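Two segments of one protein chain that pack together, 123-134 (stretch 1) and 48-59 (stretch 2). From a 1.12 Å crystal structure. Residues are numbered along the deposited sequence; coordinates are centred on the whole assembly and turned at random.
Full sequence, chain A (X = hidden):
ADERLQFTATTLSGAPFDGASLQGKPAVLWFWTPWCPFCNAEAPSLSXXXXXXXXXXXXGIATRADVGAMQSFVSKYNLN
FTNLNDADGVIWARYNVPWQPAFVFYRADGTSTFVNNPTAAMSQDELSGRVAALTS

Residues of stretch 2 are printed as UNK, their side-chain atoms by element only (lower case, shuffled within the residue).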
# COMPACT_ATOMS: atom_id res chain seq x y z
N SER A 123 -12.57 4.39 -6.21
CA SER A 123 -12.67 5.85 -6.36
C SER A 123 -12.04 6.50 -5.13
O SER A 123 -11.93 5.96 -4.04
CB SER A 123 -14.13 6.30 -6.45
OG SER A 123 -14.80 6.08 -5.16
N GLN A 124 -11.73 7.81 -5.33
CA GLN A 124 -11.25 8.58 -4.18
C GLN A 124 -12.27 8.70 -3.07
O GLN A 124 -11.92 8.61 -1.90
CB GLN A 124 -10.79 9.98 -4.64
CG GLN A 124 -10.07 10.70 -3.48
CD GLN A 124 -9.60 12.08 -3.83
OE1 GLN A 124 -9.27 12.91 -2.97
NE2 GLN A 124 -9.53 12.40 -5.10
N ASP A 125 -13.53 8.93 -3.45
CA ASP A 125 -14.56 9.04 -2.43
C ASP A 125 -14.65 7.76 -1.62
O ASP A 125 -14.78 7.79 -0.40
CB ASP A 125 -15.91 9.34 -3.08
CG ASP A 125 -16.12 10.81 -3.38
OD1 ASP A 125 -15.20 11.66 -3.33
OD2 ASP A 125 -17.28 11.16 -3.70
N GLU A 126 -14.57 6.62 -2.34
CA GLU A 126 -14.65 5.38 -1.57
C GLU A 126 -13.45 5.22 -0.63
O GLU A 126 -13.57 4.85 0.51
CB GLU A 126 -14.79 4.15 -2.45
CG GLU A 126 -14.81 2.85 -1.65
CD GLU A 126 -15.02 1.60 -2.51
OE1 GLU A 126 -15.67 1.66 -3.58
OE2 GLU A 126 -14.47 0.55 -2.09
N LEU A 127 -12.25 5.49 -1.17
CA LEU A 127 -11.02 5.37 -0.37
C LEU A 127 -11.03 6.31 0.83
O LEU A 127 -10.69 5.88 1.94
CB LEU A 127 -9.82 5.67 -1.28
CG LEU A 127 -8.46 5.62 -0.58
CD1 LEU A 127 -8.17 4.27 0.04
CD2 LEU A 127 -7.35 6.01 -1.56
N SER A 128 -11.44 7.55 0.62
CA SER A 128 -11.52 8.51 1.72
C SER A 128 -12.43 7.99 2.82
O SER A 128 -12.11 8.09 4.02
CB SER A 128 -11.98 9.85 1.11
OG SER A 128 -12.13 10.77 2.14
N GLY A 129 -13.60 7.42 2.45
CA GLY A 129 -14.51 6.92 3.48
C GLY A 129 -13.91 5.70 4.19
O GLY A 129 -14.07 5.63 5.42
N ARG A 130 -13.26 4.81 3.47
CA ARG A 130 -12.67 3.64 4.19
C ARG A 130 -11.59 4.11 5.17
O ARG A 130 -11.43 3.59 6.28
CB ARG A 130 -12.13 2.61 3.20
CG ARG A 130 -13.27 1.98 2.35
CD ARG A 130 -12.63 1.05 1.33
NE ARG A 130 -13.58 0.29 0.55
CZ ARG A 130 -14.24 -0.80 0.94
NH1 ARG A 130 -14.11 -1.36 2.13
NH2 ARG A 130 -15.07 -1.35 0.05
N VAL A 131 -10.82 5.11 4.74
CA VAL A 131 -9.74 5.61 5.63
C VAL A 131 -10.32 6.34 6.84
O VAL A 131 -9.85 6.11 7.98
CB VAL A 131 -8.80 6.48 4.79
CG1 VAL A 131 -7.84 7.26 5.69
CG2 VAL A 131 -8.03 5.60 3.81
N ALA A 132 -11.36 7.16 6.63
CA ALA A 132 -12.01 7.81 7.78
C ALA A 132 -12.52 6.78 8.76
O ALA A 132 -12.56 7.04 9.98
CB ALA A 132 -13.15 8.65 7.24
N ALA A 133 -13.01 5.63 8.28
CA ALA A 133 -13.63 4.65 9.19
C ALA A 133 -12.60 4.07 10.15
O ALA A 133 -12.96 3.57 11.19
CB ALA A 133 -14.30 3.46 8.46
N LEU A 134 -11.32 4.12 9.80
CA LEU A 134 -10.30 3.62 10.74
C LEU A 134 -10.37 4.55 11.99
O LEU A 134 -9.74 3.46 12.78
CB LEU A 134 -8.99 3.50 10.01
CG LEU A 134 -8.91 2.78 8.67
CD1 LEU A 134 -7.54 2.89 8.02
CD2 LEU A 134 -9.27 1.30 8.87
N UNK A 48 -3.61 11.74 -2.68
CA UNK A 48 -4.46 12.77 -2.04
C UNK A 48 -4.97 12.29 -0.70
O UNK A 48 -4.96 13.03 0.29
c UNK A 48 -5.62 13.10 -2.99
n UNK A 48 -5.52 16.07 -3.13
c UNK A 48 -4.67 15.30 -3.77
o UNK A 48 -3.48 15.68 -4.03
c UNK A 48 -5.17 13.94 -4.19
N UNK A 49 -5.48 11.07 -0.61
CA UNK A 49 -6.04 10.57 0.64
C UNK A 49 -4.96 10.42 1.70
O UNK A 49 -5.17 10.78 2.87
c UNK A 49 -7.43 8.81 1.79
c UNK A 49 -8.06 9.60 -0.51
c UNK A 49 -6.89 9.33 0.43
N UNK A 50 -3.78 9.96 1.34
CA UNK A 50 -2.67 9.84 2.30
C UNK A 50 -2.34 11.24 2.81
O UNK A 50 -2.14 11.45 4.00
c UNK A 50 -1.46 9.17 1.67
N UNK A 51 -2.27 12.23 1.91
CA UNK A 51 -1.87 13.59 2.30
C UNK A 51 -2.87 14.17 3.27
O UNK A 51 -2.50 14.88 4.21
c UNK A 51 -1.71 14.49 1.10
N UNK A 52 -4.14 13.89 3.04
CA UNK A 52 -5.23 14.44 3.85
C UNK A 52 -5.42 13.73 5.16
O UNK A 52 -6.20 14.24 5.98
c UNK A 52 -6.54 14.45 3.03
N UNK A 53 -4.78 12.60 5.39
CA UNK A 53 -5.03 11.78 6.57
C UNK A 53 -3.70 11.40 7.22
O UNK A 53 -3.39 10.21 7.28
c UNK A 53 -7.23 10.90 5.71
n UNK A 53 -8.18 10.98 6.59
c UNK A 53 -5.83 10.51 6.21
o UNK A 53 -7.42 11.11 4.48
N UNK A 54 -2.91 12.38 7.68
CA UNK A 54 -1.54 12.11 8.12
C UNK A 54 -1.42 11.21 9.33
O UNK A 54 -0.35 10.60 9.59
c UNK A 54 -2.14 14.31 8.67
c UNK A 54 -0.92 13.49 8.38
c UNK A 54 -3.22 13.83 7.70
N UNK A 55 -2.50 11.09 10.13
CA UNK A 55 -2.38 10.19 11.27
C UNK A 55 -2.66 8.74 10.88
O UNK A 55 -2.58 7.87 11.79
c UNK A 55 -3.27 10.74 12.36
N UNK A 56 -2.99 8.43 9.64
CA UNK A 56 -3.08 7.05 9.11
C UNK A 56 -1.78 6.84 8.33
O UNK A 56 -1.35 7.69 7.53
c UNK A 56 -5.58 7.16 9.00
c UNK A 56 -4.29 6.90 8.18
c UNK A 56 -4.38 5.53 7.55
N UNK A 57 -1.11 5.72 8.60
CA UNK A 57 0.17 5.45 7.95
C UNK A 57 -0.03 4.55 6.72
O UNK A 57 -0.55 3.46 6.84
c UNK A 57 2.50 4.59 8.36
c UNK A 57 1.11 4.76 8.95
o UNK A 57 1.23 5.62 10.11
N UNK A 58 0.32 5.09 5.58
CA UNK A 58 0.15 4.38 4.31
C UNK A 58 1.48 3.76 3.92
O UNK A 58 2.53 4.40 3.98
c UNK A 58 -4.31 6.65 3.42
c UNK A 58 -1.70 5.82 3.27
c UNK A 58 -2.10 6.68 4.30
c UNK A 58 -3.97 5.79 2.39
c UNK A 58 -0.26 5.36 3.18
c UNK A 58 -3.43 7.09 4.37
c UNK A 58 -2.63 5.38 2.34
N UNK A 59 1.42 2.49 3.47
CA UNK A 59 2.59 1.80 2.96
C UNK A 59 2.18 1.13 1.68
O UNK A 59 1.32 0.26 1.64
c UNK A 59 4.35 0.05 3.42
c UNK A 59 3.12 0.78 3.96
c UNK A 59 3.43 1.47 5.30
O HOH W 1 -8.27 15.56 -3.29

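Position 48 has five side-chain atoms: three carbons in a row, the last carrying one oxygen and one nitrogen. Its CB lies 3.7 Å from Gln124 OE1, and the end of the side chain leads away. An unbranched chain ending in an amide is glutamine, Gln48. A water joins the two residues: its O accepts from Gln48 NE2 at 2.8 Å and donates to Gln124 OE1 at 2.9 Å.

Position 49 has three carbons, branched at the first. They sit in a hollow formed by Gln124, Leu127, Ser128 and Val131. This is valine, Val49. Its CG2 is 3.8 Å from Leu127 CD2 and 3.8 Å from Gln124 CG. Its CG1 is 3.8 Å from Val131 CG2 and 4.1 Å from Ser128 CA.

Positions 50, 51 and 52 each have a single side-chain carbon, and none touches stretch 1. All three are alanine: Ala50, Ala51 and Ala52.

Position 53 has two carbons, the second carrying one oxygen and one nitrogen. The group packs on Val131. A short amide side chain is asparagine, Asn53. Its CG is 3.7 Å from Val131 CG1.

Position 54 has three carbons closing a ring onto the backbone N, out of reach of stretch 1. This is proline, Pro54.

Position 55 has one carbon and no contact. This is alanine, Ala55. With Pro54 it forms the middle of a type I turn running from Asn53 to position 56.

Position 56 has three carbons, branched at the first, facing Val131 and Leu134. This is valine, Val56. Its CG2 is 4.0 Å from Val131 CG1, and its CG1 is 4.1 Å from Leu134 CD1.

Position 57 has one carbon carrying an oxygen and a carbon, and touches nothing on stretch 1. Atom count and branching fit threonine, Thr57.

Position 58 has one carbon followed by a six-carbon ring, which touches Val131. This is phenylalanine, Phe58. Its CA-to-CB bond points sideways, but the ring end comes nearer, with CZ 3.9 Å from Val131 CG2.

Position 59 has three carbons, branched at the first, and lies out of reach. This is valine, Val59.

The contact works mainly by apolar packing, with no direct hydrogen bond between the stretches. The two helices run at 33°, and Val49 fits as a knob into the hole on helix 124-133. Val131 reaches Val49, Asn53, Val56 and Phe58, linking helix, turn and strand. At the exposed edge, the water bridges the two glutamines.

Stretch 2 48-59: QVAAANPAVTFV
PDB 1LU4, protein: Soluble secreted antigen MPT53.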